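Local coordinates for leukocyte-associated immunoglobulin-like receptor 1 (Mus musculus, PDB 4ESK), which acts as an inhibitory immune receptor that restrains natural killer cells, B cells and T cells, represented here by its extracellular immunoglobulin-like domain, at residues V29-D34 and K60-F65. Sequence-based numbering, arbitrary orientation. Where two conformers were deposited one is given.
Sequences VCSYSD and KTEDEF
Glu62 OE2 is gripped by two hydroxyls: Ser31 OG, reaching over from the neighbouring strand, donates at 2.9 Å to its anti lone pair, and Thr61 OG1 donates to the same oxygen at 2.7 Å on the syn side of the carboxylate, tilted 32° out of its plane. The Glu62 chain is folded about its CB-CG bond (chi2 63°), which curls the carboxylate back over Thr61 and Ser31, while Ser31 OG, anti to its backbone N (chi1 -180°), extends to that oxygen. An alanine in place of Glu62 would probably leave both hydroxyls without this shared acceptor and Val29 CG1 without the methylene it packs on. That methyl rests 3.8 Å from Glu62 CG, and Val29 CG2 lies beside Glu64 CG, the two side chains pointing the same way on the more exposed face of the ribbon. The backbones run antiparallel, with Cys30 and Asp63 as the hydrogen-bonded pair: Asp63 N to Cys30 O is 2.8 Å and Cys30 N to Asp63 O is 2.9 Å. Just past the end of strand 26-31 and before strand 62-67 begins, Tyr32 N donates to Thr61 O at 3.0 Å, nearly in line with the carbonyl. Strands 26-31 and 62-67 pair as neighbours in one sheet of the immunoglobulin-like sandwich, and Cys30 ties it to strand 76-84 through the disulfide to Cys80, the hallmark bridge of this fold. On the face carrying Cys30 and Asp63, which is turned into the core, Cys30 SG sits at the edge of the Phe65 ring, 3.8 Å from CE2, a sulfur-aromatic contact, while Val42 and Leu44 of strand 41-46 pack against the same layer. Asp63 has its carboxylate held by His36 and Tyr82 at OD1 and by the backbone N of Glu57 at OD2.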
loop_
_atom_site.group_PDB
_atom_site.type_symbol
_atom_site.label_atom_id
_atom_site.label_comp_id
_atom_site.label_asym_id
_atom_site.label_seq_id
_atom_site.Cartn_x
_atom_site.Cartn_y
_atom_site.Cartn_z
ATOM N N VAL A 29 -2.313 -1.384 3.583
ATOM C CA VAL A 29 -2.782 -0.361 4.505
ATOM C C VAL A 29 -1.863 0.831 4.263
ATOM O O VAL A 29 -0.691 0.788 4.612
ATOM C CB VAL A 29 -2.739 -0.805 5.983
ATOM C CG1 VAL A 29 -3.165 0.319 6.922
ATOM C CG2 VAL A 29 -3.619 -2.041 6.231
ATOM N N CYS A 30 -2.393 1.862 3.626
ATOM C CA CYS A 30 -1.696 3.141 3.499
ATOM C C CYS A 30 -2.021 3.922 4.746
ATOM O O CYS A 30 -3.144 3.850 5.268
ATOM C CB CYS A 30 -2.190 3.895 2.262
ATOM S SG CYS A 30 -1.861 3.078 0.697
ATOM N N SER A 31 -1.067 4.684 5.257
ATOM C CA SER A 31 -1.291 5.454 6.479
ATOM C C SER A 31 -0.576 6.801 6.359
ATOM O O SER A 31 0.451 6.897 5.693
ATOM C CB SER A 31 -0.789 4.657 7.691
ATOM O OG SER A 31 -0.986 5.344 8.917
ATOM N N TYR A 32 -1.106 7.834 6.999
ATOM C CA TYR A 32 -0.381 9.086 7.051
ATOM C C TYR A 32 -0.622 9.723 8.396
ATOM O O TYR A 32 -1.636 10.358 8.606
ATOM C CB TYR A 32 -0.779 10.014 5.911
ATOM C CG TYR A 32 0.251 11.059 5.549
ATOM C CD1 TYR A 32 1.343 11.355 6.382
ATOM C CD2 TYR A 32 0.144 11.765 4.357
ATOM C CE1 TYR A 32 2.284 12.285 6.010
ATOM C CE2 TYR A 32 1.074 12.709 3.985
ATOM C CZ TYR A 32 2.137 12.977 4.817
ATOM O OH TYR A 32 3.080 13.907 4.446
ATOM N N SER A 33 0.335 9.516 9.291
ATOM C CA SER A 33 0.336 10.121 10.611
ATOM C C SER A 33 0.467 11.632 10.482
ATOM O O SER A 33 1.264 12.154 9.691
ATOM C CB SER A 33 1.512 9.597 11.435
ATOM O OG SER A 33 2.733 10.128 10.935
ATOM N N ASP A 34 -0.276 12.343 11.293
ATOM C CA ASP A 34 -0.022 13.773 11.479
ATOM C C ASP A 34 -0.699 14.609 10.399
ATOM O O ASP A 34 -1.312 15.615 10.732
ATOM C CB ASP A 34 1.492 14.121 11.539
ATOM C CG ASP A 34 2.255 13.326 12.601
ATOM O OD1 ASP A 34 1.790 13.334 13.765
ATOM O OD2 ASP A 34 3.318 12.703 12.281
ATOM N N LYS A 60 -10.255 8.413 9.879
ATOM C CA LYS A 60 -9.108 7.580 10.255
ATOM C C LYS A 60 -7.958 7.890 9.361
ATOM O O LYS A 60 -8.153 8.436 8.271
ATOM C CB LYS A 60 -9.421 6.078 10.326
ATOM C CG LYS A 60 -9.985 5.401 9.104
ATOM C CD LYS A 60 -10.160 3.903 9.392
ATOM C CE LYS A 60 -10.621 3.116 8.177
ATOM N NZ LYS A 60 -9.500 2.537 7.368
ATOM N N THR A 61 -6.762 7.587 9.844
ATOM C CA THR A 61 -5.532 7.959 9.163
ATOM C C THR A 61 -4.980 6.798 8.332
ATOM O O THR A 61 -3.884 6.899 7.785
ATOM C CB THR A 61 -4.477 8.479 10.155
ATOM O OG1 THR A 61 -4.272 7.535 11.216
ATOM C CG2 THR A 61 -4.917 9.830 10.758
ATOM N N GLU A 62 -5.720 5.692 8.275
ATOM C CA GLU A 62 -5.365 4.566 7.429
ATOM C C GLU A 62 -6.385 4.427 6.304
ATOM O O GLU A 62 -7.575 4.647 6.503
ATOM C CB GLU A 62 -5.331 3.251 8.239
ATOM C CG GLU A 62 -4.213 3.178 9.265
ATOM C CD GLU A 62 -4.296 4.235 10.367
ATOM O OE1 GLU A 62 -5.286 4.268 11.125
ATOM O OE2 GLU A 62 -3.370 5.057 10.469
ATOM N N ASP A 63 -5.903 4.016 5.146
ATOM C CA ASP A 63 -6.717 3.819 3.940
ATOM C C ASP A 63 -6.315 2.471 3.351
ATOM O O ASP A 63 -5.149 2.268 3.005
ATOM C CB ASP A 63 -6.402 4.930 2.958
ATOM C CG ASP A 63 -6.770 6.289 3.490
ATOM O OD1 ASP A 63 -5.880 6.961 4.057
ATOM O OD2 ASP A 63 -7.954 6.677 3.390
ATOM N N GLU A 64 -7.267 1.548 3.263
ATOM C CA GLU A 64 -6.955 0.178 2.901
ATOM C C GLU A 64 -7.392 -0.156 1.496
ATOM O O GLU A 64 -8.438 0.313 1.039
ATOM C CB GLU A 64 -7.669 -0.783 3.821
ATOM C CG GLU A 64 -7.212 -0.736 5.250
ATOM C CD GLU A 64 -7.713 -1.921 6.041
ATOM O OE1 GLU A 64 -8.192 -2.903 5.431
ATOM O OE2 GLU A 64 -7.642 -1.850 7.279
ATOM N N PHE A 65 -6.605 -0.994 0.839
ATOM C CA PHE A 65 -6.923 -1.516 -0.484
ATOM C C PHE A 65 -6.853 -3.038 -0.390
ATOM O O PHE A 65 -5.798 -3.575 -0.086
ATOM C CB PHE A 65 -5.900 -1.026 -1.500
ATOM C CG PHE A 65 -5.899 0.464 -1.719
ATOM C CD1 PHE A 65 -6.628 1.011 -2.742
ATOM C CD2 PHE A 65 -5.132 1.309 -0.930
ATOM C CE1 PHE A 65 -6.635 2.380 -2.962
ATOM C CE2 PHE A 65 -5.136 2.683 -1.137
ATOM C CZ PHE A 65 -5.876 3.217 -2.168
#